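Local coordinates for HRDC domain-containing protein (Bifidobacterium adolescentis ATCC 15703, PDB 3CYM), which is uncharacterized but probably acts as a ribonuclease D-like 3'-5' exonuclease that binds nucleic acid, at residues 82-85 against 86-89; 178-181 against 182-186; 297-300 against 301-304; 365-368 against 369-372. All blocks are in the same frame, centred on the assembly; numbering follows the deposited sequence.

Interaction 1 of 4, residues 82-85 against 86-89; sequences ADWN and DFNR
Trp-84 and Phe-87 meet in the first turn of helix 84-91, just behind its N-cap, Asp-83. The helix belongs to the exonuclease part of the protein, which is of the RNase H clan. The two aromatic side chains leave the helix on the same side and form an offset edge-to-face pair. The six-membered ring of Trp-84 turns its edge to the face of Phe-87, with the planes at 65° and the centroids 5.4 Å apart. Trp-84 CZ3 sits 3.7 Å from Phe-87 CD1. Phe-87 has CG anti to its backbone N (chi1 -172°), which places CG and the ring beside the indole edge, near CE3 and CZ3. Both residues are buried. Met-113 packs on both, and the Phe-27 ring meets Trp-84 edge-to-face.

The cap itself is polar. Asp-83 OD2 accepts from Asn-85 N at 3.3 Å, met from above the carboxylate plane. Asp-86 N donates to Asp-83 O, a backbone bond. The carboxylates of Asp-83 and Asp-86 cross at about a right angle, and Asp-83 OD1 lies 3.7 Å from Asp-86 OD1. Such close acidic groups probably repel. Arg-89 may ease this through its weak salt bridge to Asp-86. Asn-88 turns its amide to the backbone of Gly-112 and Glu-114. A water links the ends of the turn: it accepts from Asp-83 N at 2.8 Å and donates to Asp-86 OD2 at 2.7 Å.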
loop_
_atom_site.group_PDB
_atom_site.type_symbol
_atom_site.label_atom_id
_atom_site.label_comp_id
_atom_site.label_asym_id
_atom_site.label_seq_id
_atom_site.Cartn_x
_atom_site.Cartn_y
_atom_site.Cartn_z
ATOM N N ALA A 82 -12.568 16.288 -17.422
ATOM C CA ALA A 82 -13.364 15.070 -17.357
ATOM C C ALA A 82 -14.041 14.978 -15.992
ATOM O O ALA A 82 -13.469 15.361 -14.970
ATOM C CB ALA A 82 -12.506 13.842 -17.621
ATOM N N ASP A 83 -15.276 14.496 -16.003
ATOM C CA ASP A 83 -16.064 14.301 -14.803
ATOM C C ASP A 83 -16.017 12.803 -14.497
ATOM O O ASP A 83 -16.490 11.990 -15.287
ATOM C CB ASP A 83 -17.497 14.775 -15.091
ATOM C CG ASP A 83 -18.383 14.839 -13.853
ATOM O OD1 ASP A 83 -19.569 15.200 -14.018
ATOM O OD2 ASP A 83 -17.921 14.539 -12.734
ATOM N N TRP A 84 -15.428 12.439 -13.361
ATOM C CA TRP A 84 -15.326 11.033 -12.968
ATOM C C TRP A 84 -16.670 10.443 -12.530
ATOM O O TRP A 84 -16.790 9.227 -12.353
ATOM C CB TRP A 84 -14.232 10.812 -11.904
ATOM C CG TRP A 84 -12.845 10.674 -12.499
ATOM C CD1 TRP A 84 -11.838 11.600 -12.460
ATOM C CD2 TRP A 84 -12.331 9.555 -13.241
ATOM N NE1 TRP A 84 -10.731 11.125 -13.124
ATOM C CE2 TRP A 84 -11.004 9.873 -13.613
ATOM C CE3 TRP A 84 -12.862 8.310 -13.621
ATOM C CZ2 TRP A 84 -10.195 8.990 -14.349
ATOM C CZ3 TRP A 84 -12.059 7.435 -14.357
ATOM C CH2 TRP A 84 -10.736 7.783 -14.711
ATOM N N ASN A 85 -17.669 11.316 -12.371
ATOM C CA ASN A 85 -19.025 10.891 -12.034
ATOM C C ASN A 85 -19.721 10.257 -13.241
ATOM O O ASN A 85 -20.650 9.469 -13.081
ATOM C CB ASN A 85 -19.849 12.060 -11.473
ATOM C CG ASN A 85 -19.553 12.353 -9.997
ATOM O OD1 ASN A 85 -20.476 12.541 -9.204
ATOM N ND2 ASN A 85 -18.272 12.406 -9.630
ATOM N N ASP A 86 -19.254 10.594 -14.444
ATOM C CA ASP A 86 -19.727 9.957 -15.675
ATOM C C ASP A 86 -19.340 8.487 -15.653
ATOM O O ASP A 86 -20.116 7.627 -16.063
ATOM C CB ASP A 86 -19.106 10.604 -16.914
ATOM C CG ASP A 86 -19.466 12.069 -17.066
ATOM O OD1 ASP A 86 -20.442 12.530 -16.431
ATOM O OD2 ASP A 86 -18.760 12.760 -17.831
ATOM N N PHE A 87 -18.129 8.225 -15.165
ATOM C CA PHE A 87 -17.596 6.882 -14.997
ATOM C C PHE A 87 -18.443 6.022 -14.059
ATOM O O PHE A 87 -18.766 4.889 -14.387
ATOM C CB PHE A 87 -16.150 6.954 -14.488
ATOM C CG PHE A 87 -15.457 5.638 -14.477
ATOM C CD1 PHE A 87 -14.744 5.218 -15.581
ATOM C CD2 PHE A 87 -15.529 4.804 -13.366
ATOM C CE1 PHE A 87 -14.115 3.993 -15.575
ATOM C CE2 PHE A 87 -14.909 3.574 -13.359
ATOM C CZ PHE A 87 -14.212 3.164 -14.465
ATOM N N ASN A 88 -18.786 6.567 -12.895
ATOM C CA ASN A 88 -19.611 5.879 -11.902
ATOM C C ASN A 88 -20.998 5.515 -12.415
ATOM O O ASN A 88 -21.536 4.445 -12.097
ATOM C CB ASN A 88 -19.775 6.759 -10.665
ATOM C CG ASN A 88 -18.480 7.001 -9.946
ATOM O OD1 ASN A 88 -17.641 6.103 -9.825
ATOM N ND2 ASN A 88 -18.310 8.214 -9.443
ATOM N N ARG A 89 -21.575 6.428 -13.191
ATOM C CA ARG A 89 -22.897 6.239 -13.777
ATOM C C ARG A 89 -22.847 5.190 -14.876
ATOM O O ARG A 89 -23.771 4.387 -15.020
ATOM C CB ARG A 89 -23.450 7.573 -14.293
ATOM C CG ARG A 89 -23.702 8.587 -13.158
ATOM C CD ARG A 89 -24.500 9.811 -13.582
ATOM N NE ARG A 89 -23.866 10.548 -14.669
ATOM C CZ ARG A 89 -24.340 10.610 -15.909
ATOM N NH1 ARG A 89 -25.467 9.983 -16.224
ATOM N NH2 ARG A 89 -23.685 11.303 -16.831
HETATM O O HOH W 1 -16.623 14.256 -18.403
#

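Interaction 2 of 4, residues 178-181 against 182-186; sequences ELET and KMRAE
Residues 178-181 and 182-186 form one unbroken run of helix 176-190, joined by i to i+4 backbone bonds. Met-183 N to Leu-179 O is 2.9 Å and Arg-184 N to Glu-180 O is 2.8 Å. The bond from Lys-182 N to Glu-178 O is weak.

The main side-chain contact is a salt bridge one turn apart, between Glu-180 and Arg-184. The arginine chain runs alongside the glutamate, with NE next to Glu-180 CG. Glu-180 has CG anti to the backbone N (chi1 164°) and is extended beyond it, while Arg-184 is straight from CG to NE. This brings Arg-184 NH2 to 2.7 Å and NE to 2.8 Å from Glu-180 OE1. One oxygen thus takes both N-H groups, near the guanidinium plane. The carboxylate is turned 48° from that plane.

This helix packs on the exonuclease sheet of the RNase H clan, and the pair lies against Val-95 and Phe-119 of its strands. Ser-40 bonds the other oxygen of Glu-180, so both oxygens of this buried carboxylate have partners. Met-183 and Leu-179 turn to helices 121-127 and 135-143, and Leu-179 CD2 is 4.4 Å from Met-183 SD. On another side, a water donates to Glu-178 O at 2.6 Å and accepts weakly from Lys-182 NZ.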
loop_
_atom_site.group_PDB
_atom_site.type_symbol
_atom_site.label_atom_id
_atom_site.label_comp_id
_atom_site.label_asym_id
_atom_site.label_seq_id
_atom_site.Cartn_x
_atom_site.Cartn_y
_atom_site.Cartn_z
ATOM N N GLU A 178 -11.568 -13.207 -15.805
ATOM C CA GLU A 178 -11.387 -14.659 -15.888
ATOM C C GLU A 178 -10.840 -15.230 -14.583
ATOM O O GLU A 178 -11.168 -16.359 -14.216
ATOM C CB GLU A 178 -10.474 -15.051 -17.060
ATOM C CG GLU A 178 -11.071 -14.800 -18.434
ATOM C CD GLU A 178 -10.645 -13.471 -19.045
ATOM O OE1 GLU A 178 -10.099 -12.608 -18.322
ATOM O OE2 GLU A 178 -10.859 -13.291 -20.263
ATOM N N LEU A 179 -10.005 -14.450 -13.898
ATOM C CA LEU A 179 -9.514 -14.822 -12.571
ATOM C C LEU A 179 -10.654 -14.973 -11.585
ATOM O O LEU A 179 -10.784 -16.027 -10.961
ATOM C CB LEU A 179 -8.522 -13.796 -12.028
ATOM C CG LEU A 179 -7.025 -14.053 -12.176
ATOM C CD1 LEU A 179 -6.286 -13.047 -11.298
ATOM C CD2 LEU A 179 -6.641 -15.498 -11.823
ATOM N N GLU A 180 -11.480 -13.927 -11.476
ATOM C CA GLU A 180 -12.649 -13.905 -10.587
ATOM C C GLU A 180 -13.536 -15.138 -10.765
ATOM O O GLU A 180 -13.931 -15.752 -9.778
ATOM C CB GLU A 180 -13.480 -12.626 -10.789
ATOM C CG GLU A 180 -14.886 -12.739 -10.178
ATOM C CD GLU A 180 -15.782 -11.531 -10.366
ATOM O OE1 GLU A 180 -16.537 -11.215 -9.422
ATOM O OE2 GLU A 180 -15.755 -10.907 -11.445
ATOM N N THR A 181 -13.821 -15.486 -12.023
ATOM C CA THR A 181 -14.681 -16.623 -12.386
ATOM C C THR A 181 -14.158 -17.952 -11.822
ATOM O O THR A 181 -14.881 -18.630 -11.093
ATOM C CB THR A 181 -14.891 -16.708 -13.926
ATOM O OG1 THR A 181 -15.392 -15.455 -14.410
ATOM C CG2 THR A 181 -15.883 -17.801 -14.289
ATOM N N LYS A 182 -12.904 -18.290 -12.144
ATOM C CA LYS A 182 -12.222 -19.482 -11.613
ATOM C C LYS A 182 -12.111 -19.480 -10.090
ATOM O O LYS A 182 -12.311 -20.514 -9.456
ATOM C CB LYS A 182 -10.806 -19.615 -12.199
ATOM C CG LYS A 182 -10.742 -20.060 -13.652
ATOM C CD LYS A 182 -10.922 -21.568 -13.813
ATOM C CE LYS A 182 -10.850 -21.995 -15.285
ATOM N NZ LYS A 182 -12.056 -21.581 -16.057
ATOM N N MET A 183 -11.781 -18.323 -9.516
ATOM C CA MET A 183 -11.555 -18.215 -8.076
ATOM C C MET A 183 -12.850 -18.261 -7.255
ATOM O O MET A 183 -12.834 -18.732 -6.121
ATOM C CB MET A 183 -10.726 -16.967 -7.728
ATOM C CG MET A 183 -9.303 -16.936 -8.330
ATOM S SD MET A 183 -8.380 -15.473 -7.815
ATOM C CE MET A 183 -7.958 -16.045 -6.216
ATOM N N ARG A 184 -13.955 -17.784 -7.828
ATOM C CA ARG A 184 -15.284 -17.934 -7.218
ATOM C C ARG A 184 -15.706 -19.391 -7.162
ATOM O O ARG A 184 -16.201 -19.853 -6.132
ATOM C CB ARG A 184 -16.349 -17.136 -7.974
ATOM C CG ARG A 184 -16.471 -15.712 -7.516
ATOM C CD ARG A 184 -17.568 -14.964 -8.242
ATOM N NE ARG A 184 -17.398 -13.520 -8.063
ATOM C CZ ARG A 184 -17.963 -12.803 -7.093
ATOM N NH1 ARG A 184 -18.765 -13.383 -6.213
ATOM N NH2 ARG A 184 -17.732 -11.498 -7.012
ATOM N N ALA A 185 -15.504 -20.099 -8.273
ATOM C CA ALA A 185 -15.819 -21.526 -8.377
ATOM C C ALA A 185 -15.044 -22.342 -7.352
ATOM O O ALA A 185 -15.611 -23.221 -6.710
ATOM C CB ALA A 185 -15.554 -22.043 -9.800
ATOM N N GLU A 186 -13.763 -22.018 -7.184
ATOM C CA GLU A 186 -12.898 -22.659 -6.193
ATOM C C GLU A 186 -13.231 -22.299 -4.738
ATOM O O GLU A 186 -13.192 -23.172 -3.864
ATOM C CB GLU A 186 -11.429 -22.353 -6.500
ATOM C CG GLU A 186 -10.405 -23.138 -5.664
ATOM C CD GLU A 186 -10.547 -24.656 -5.779
ATOM O OE1 GLU A 186 -10.381 -25.347 -4.749
ATOM O OE2 GLU A 186 -10.818 -25.161 -6.889
HETATM O O HOH W 2 -12.185 -18.125 -15.857
#

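Interaction 3 of 4, residues 297-300 against 301-304; sequences DKMF and ERYA
Residues 297-300 lie in helix 296-301 and a type I beta turn runs from Glu-301 to Ala-304, with Glu-301 N bonded to Asp-297 O at 3.0 Å (i to i+4) and Tyr-303 N to Phe-300 O at 2.9 Å (i to i+3).

In the modelled conformer, one of two, Arg-302 folds back on Met-299, so this grip is doubtful. Its chain is bent at chi3 (66°), which swings the guanidinium over the preceding turn. There Arg-302 NH1 bonds Met-299 O at 2.8 Å. The bond lies in the carbonyl plane, on a lone pair, and also near the guanidinium plane. Met-299 SD sits over one guanidinium face, 3.7 Å from Arg-302 NH1. In this copy Arg-302 NH1 also makes a salt bridge with Asp-155.

Tyr-303 stands with its ring edge at the Phe-300 carbonyl, with CD2 3.6 Å from Phe-300 O. Its hydroxyl is bonded to Asp-155 and Arg-52. Glu-301 forms salt bridges with Arg-287 and Arg-289.

Phe-300 stacks on Phe-51, between strands 40-47 and 57-65 in the chain. This stack, with the bonds of Tyr-303 to Asp-155 and Arg-52, joins the segment to loops of the exonuclease part, just before helix 304-307.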
loop_
_atom_site.group_PDB
_atom_site.type_symbol
_atom_site.label_atom_id
_atom_site.label_comp_id
_atom_site.label_asym_id
_atom_site.label_seq_id
_atom_site.Cartn_x
_atom_site.Cartn_y
_atom_site.Cartn_z
ATOM N N ASP A 297 18.777 4.729 -13.281
ATOM C CA ASP A 297 19.617 5.857 -12.878
ATOM C C ASP A 297 19.346 7.110 -13.714
ATOM O O ASP A 297 19.203 8.203 -13.162
ATOM C CB ASP A 297 21.101 5.464 -12.923
ATOM C CG ASP A 297 21.467 4.419 -11.868
ATOM O OD1 ASP A 297 22.679 4.230 -11.625
ATOM O OD2 ASP A 297 20.555 3.787 -11.283
ATOM N N LYS A 298 19.246 6.934 -15.034
ATOM C CA LYS A 298 18.823 8.008 -15.941
ATOM C C LYS A 298 17.389 8.476 -15.668
ATOM O O LYS A 298 17.048 9.631 -15.942
ATOM C CB LYS A 298 18.902 7.566 -17.408
ATOM C CG LYS A 298 20.293 7.389 -17.994
ATOM C CD LYS A 298 20.175 7.236 -19.498
ATOM C CE LYS A 298 21.052 6.130 -20.022
ATOM N NZ LYS A 298 20.633 4.803 -19.514
ATOM N N MET A 299 16.555 7.572 -15.152
ATOM C CA MET A 299 15.164 7.891 -14.856
ATOM C C MET A 299 15.021 8.766 -13.608
ATOM O O MET A 299 14.145 9.621 -13.552
ATOM C CB MET A 299 14.318 6.617 -14.751
ATOM C CG MET A 299 12.834 6.837 -15.041
ATOM S SD MET A 299 12.392 7.267 -16.749
ATOM C CE MET A 299 13.389 6.120 -17.695
ATOM N N PHE A 300 15.895 8.560 -12.627
ATOM C CA PHE A 300 15.958 9.420 -11.445
ATOM C C PHE A 300 16.610 10.751 -11.766
ATOM O O PHE A 300 16.173 11.785 -11.265
ATOM C CB PHE A 300 16.717 8.743 -10.296
ATOM C CG PHE A 300 15.899 7.742 -9.540
ATOM C CD1 PHE A 300 14.970 8.156 -8.597
ATOM C CD2 PHE A 300 16.052 6.387 -9.777
ATOM C CE1 PHE A 300 14.204 7.230 -7.907
ATOM C CE2 PHE A 300 15.291 5.455 -9.096
ATOM C CZ PHE A 300 14.366 5.876 -8.157
ATOM N N GLU A 301 17.641 10.716 -12.611
ATOM C CA GLU A 301 18.405 11.911 -13.011
ATOM C C GLU A 301 17.574 13.024 -13.654
ATOM O O GLU A 301 18.004 14.185 -13.696
ATOM C CB GLU A 301 19.582 11.535 -13.922
ATOM C CG GLU A 301 20.836 11.074 -13.191
ATOM C CD GLU A 301 21.318 12.082 -12.172
ATOM O OE1 GLU A 301 21.580 11.671 -11.028
ATOM O OE2 GLU A 301 21.431 13.283 -12.509
ATOM N N ARG A 302 16.391 12.652 -14.149
ATOM C CA ARG A 302 15.398 13.594 -14.676
ATOM C C ARG A 302 14.933 14.594 -13.625
ATOM O O ARG A 302 14.478 15.688 -13.956
ATOM C CB ARG A 302 14.178 12.833 -15.197
ATOM C CG ARG A 302 14.333 12.291 -16.602
ATOM C CD ARG A 302 13.465 11.067 -16.849
ATOM N NE ARG A 302 12.026 11.335 -16.805
ATOM C CZ ARG A 302 11.215 10.958 -15.815
ATOM N NH1 ARG A 302 11.699 10.308 -14.755
ATOM N NH2 ARG A 302 9.915 11.235 -15.881
ATOM N N TYR A 303 15.035 14.201 -12.357
ATOM C CA TYR A 303 14.585 15.026 -11.239
ATOM C C TYR A 303 15.652 15.970 -10.708
ATOM O O TYR A 303 15.386 16.738 -9.777
ATOM C CB TYR A 303 14.022 14.142 -10.121
ATOM C CG TYR A 303 12.703 13.510 -10.511
ATOM C CD1 TYR A 303 11.499 14.132 -10.198
ATOM C CD2 TYR A 303 12.660 12.313 -11.233
ATOM C CE1 TYR A 303 10.287 13.577 -10.572
ATOM C CE2 TYR A 303 11.451 11.743 -11.605
ATOM C CZ TYR A 303 10.270 12.385 -11.273
ATOM O OH TYR A 303 9.062 11.837 -11.628
ATOM N N ALA A 304 16.841 15.920 -11.314
ATOM C CA ALA A 304 17.962 16.799 -10.944
ATOM C C ALA A 304 17.648 18.303 -10.927
ATOM O O ALA A 304 18.024 18.966 -9.962
ATOM C CB ALA A 304 19.207 16.506 -11.776
#

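Interaction 4 of 4, residues 365-368 against 369-372; sequences VLNR and VRKA
Asn-367 and Arg-370 meet through their polar ends, one turn apart on helix 360-380. Arg-370 NH1 bonds Asn-367 OD1 at 2.7 Å, with an N-H...O angle of 145°. The oxygen is at the guanidinium edge, in its plane, but the nitrogen is tilted from the amide carbonyl plane. The amide and guanidinium planes are 40° apart. A bend at chi3 (95°) turns the arginine back toward the asparagine. Its aliphatic part meets Leu-366, whose CG is 3.8 Å from Arg-370 CD.

Lys-371 is modelled in two conformers. In one of them its chain slants back across Arg-368, with NZ 3.7 Å from Arg-368 CG, so this contact is doubtful. The charged end of Arg-368 points elsewhere, to the carbonyls of Ala-431 and Ile-432 near the end of helix 418-433.

Val-369 is buried. Its CG2 lies 3.4 Å from Val-365 O, and its side chain packs on Val-428, Ile-432 and Leu-393. Arg-370 N bonds Leu-366 O at 2.7 Å, beside the bond from Val-369 N to Val-365 O. The pattern is that of an amphipathic helix in a helical bundle, here the C-terminal domain of the HRDC-like clan.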
loop_
_atom_site.group_PDB
_atom_site.type_symbol
_atom_site.label_atom_id
_atom_site.label_comp_id
_atom_site.label_asym_id
_atom_site.label_seq_id
_atom_site.Cartn_x
_atom_site.Cartn_y
_atom_site.Cartn_z
ATOM N N VAL A 365 -0.250 -18.010 28.120
ATOM C CA VAL A 365 -1.641 -17.910 27.668
ATOM C C VAL A 365 -1.714 -17.662 26.156
ATOM O O VAL A 365 -2.496 -18.314 25.454
ATOM C CB VAL A 365 -2.399 -16.800 28.441
ATOM C CG1 VAL A 365 -3.813 -16.573 27.872
ATOM C CG2 VAL A 365 -2.463 -17.151 29.919
ATOM N N LEU A 366 -0.888 -16.732 25.669
ATOM C CA LEU A 366 -0.801 -16.410 24.240
ATOM C C LEU A 366 -0.390 -17.605 23.390
ATOM O O LEU A 366 -0.968 -17.829 22.327
ATOM C CB LEU A 366 0.149 -15.234 23.995
ATOM C CG LEU A 366 0.406 -14.747 22.560
ATOM C CD1 LEU A 366 -0.826 -14.134 21.886
ATOM C CD2 LEU A 366 1.563 -13.776 22.539
ATOM N N ASN A 367 0.593 -18.370 23.863
ATOM C CA ASN A 367 1.065 -19.543 23.137
ATOM C C ASN A 367 0.009 -20.645 23.032
ATOM O O ASN A 367 -0.089 -21.299 21.996
ATOM C CB ASN A 367 2.384 -20.067 23.716
ATOM C CG ASN A 367 3.565 -19.174 23.378
ATOM O OD1 ASN A 367 3.485 -18.313 22.499
ATOM N ND2 ASN A 367 4.673 -19.376 24.079
ATOM N N ARG A 368 -0.786 -20.821 24.092
ATOM C CA ARG A 368 -1.984 -21.674 24.043
ATOM C C ARG A 368 -3.006 -21.165 23.011
ATOM O O ARG A 368 -3.572 -21.955 22.262
ATOM C CB ARG A 368 -2.643 -21.812 25.425
ATOM C CG ARG A 368 -1.810 -22.585 26.457
ATOM C CD ARG A 368 -2.669 -23.220 27.552
ATOM N NE ARG A 368 -3.538 -22.256 28.229
ATOM C CZ ARG A 368 -3.222 -21.597 29.346
ATOM N NH1 ARG A 368 -2.049 -21.784 29.932
ATOM N NH2 ARG A 368 -4.085 -20.745 29.880
ATOM N N VAL A 369 -3.217 -19.851 22.968
ATOM C CA VAL A 369 -4.098 -19.222 21.968
ATOM C C VAL A 369 -3.564 -19.396 20.536
ATOM O O VAL A 369 -4.308 -19.799 19.636
ATOM C CB VAL A 369 -4.345 -17.726 22.317
ATOM C CG1 VAL A 369 -4.909 -16.927 21.129
ATOM C CG2 VAL A 369 -5.251 -17.633 23.522
ATOM N N ARG A 370 -2.275 -19.117 20.354
ATOM C CA ARG A 370 -1.586 -19.273 19.070
ATOM C C ARG A 370 -1.637 -20.695 18.513
ATOM O O ARG A 370 -1.817 -20.863 17.308
ATOM C CB ARG A 370 -0.128 -18.837 19.179
ATOM C CG ARG A 370 0.091 -17.338 19.139
ATOM C CD ARG A 370 1.454 -17.018 19.692
ATOM N NE ARG A 370 2.461 -16.900 18.646
ATOM C CZ ARG A 370 3.759 -17.132 18.811
ATOM N NH1 ARG A 370 4.247 -17.521 19.985
ATOM N NH2 ARG A 370 4.575 -16.978 17.786
ATOM N N LYS A 371 -1.463 -21.707 19.372
ATOM C CA LYS A 371 -1.530 -23.085 18.887
ATOM C C LYS A 371 -2.961 -23.502 18.550
ATOM O O LYS A 371 -3.160 -24.350 17.685
ATOM C CB LYS A 371 -0.823 -24.097 19.812
ATOM C CG LYS A 371 -1.409 -24.288 21.196
ATOM C CD LYS A 371 -0.923 -25.591 21.826
ATOM C CE LYS A 371 -1.080 -25.601 23.354
ATOM N NZ LYS A 371 -0.043 -24.788 24.059
ATOM N N ALA A 372 -3.940 -22.874 19.202
ATOM C CA ALA A 372 -5.350 -23.132 18.947
ATOM C C ALA A 372 -5.750 -22.548 17.590
ATOM O O ALA A 372 -6.450 -23.194 16.804
ATOM C CB ALA A 372 -6.200 -22.558 20.070
#

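The four contacts follow one another along the chain; none nests in or crosses another. Each is local, so none closes a long loop. Interaction 1 starts helix 84-91, and interaction 2 lies within helix 176-190. Both belong to the exonuclease region, but their nearest atoms are about 14 Å apart. Interaction 3 runs from helix 296-301 into the turn before helix 304-307 and reaches back to the exonuclease region through Phe-51 and Asp-155. Interaction 4 belongs to the C-terminal helical domain and ties helix 360-380 to helices 352-358, 390-397 and 418-433. Its centre is about 51 Å from that of interaction 3, on the opposite side of the chain's centre.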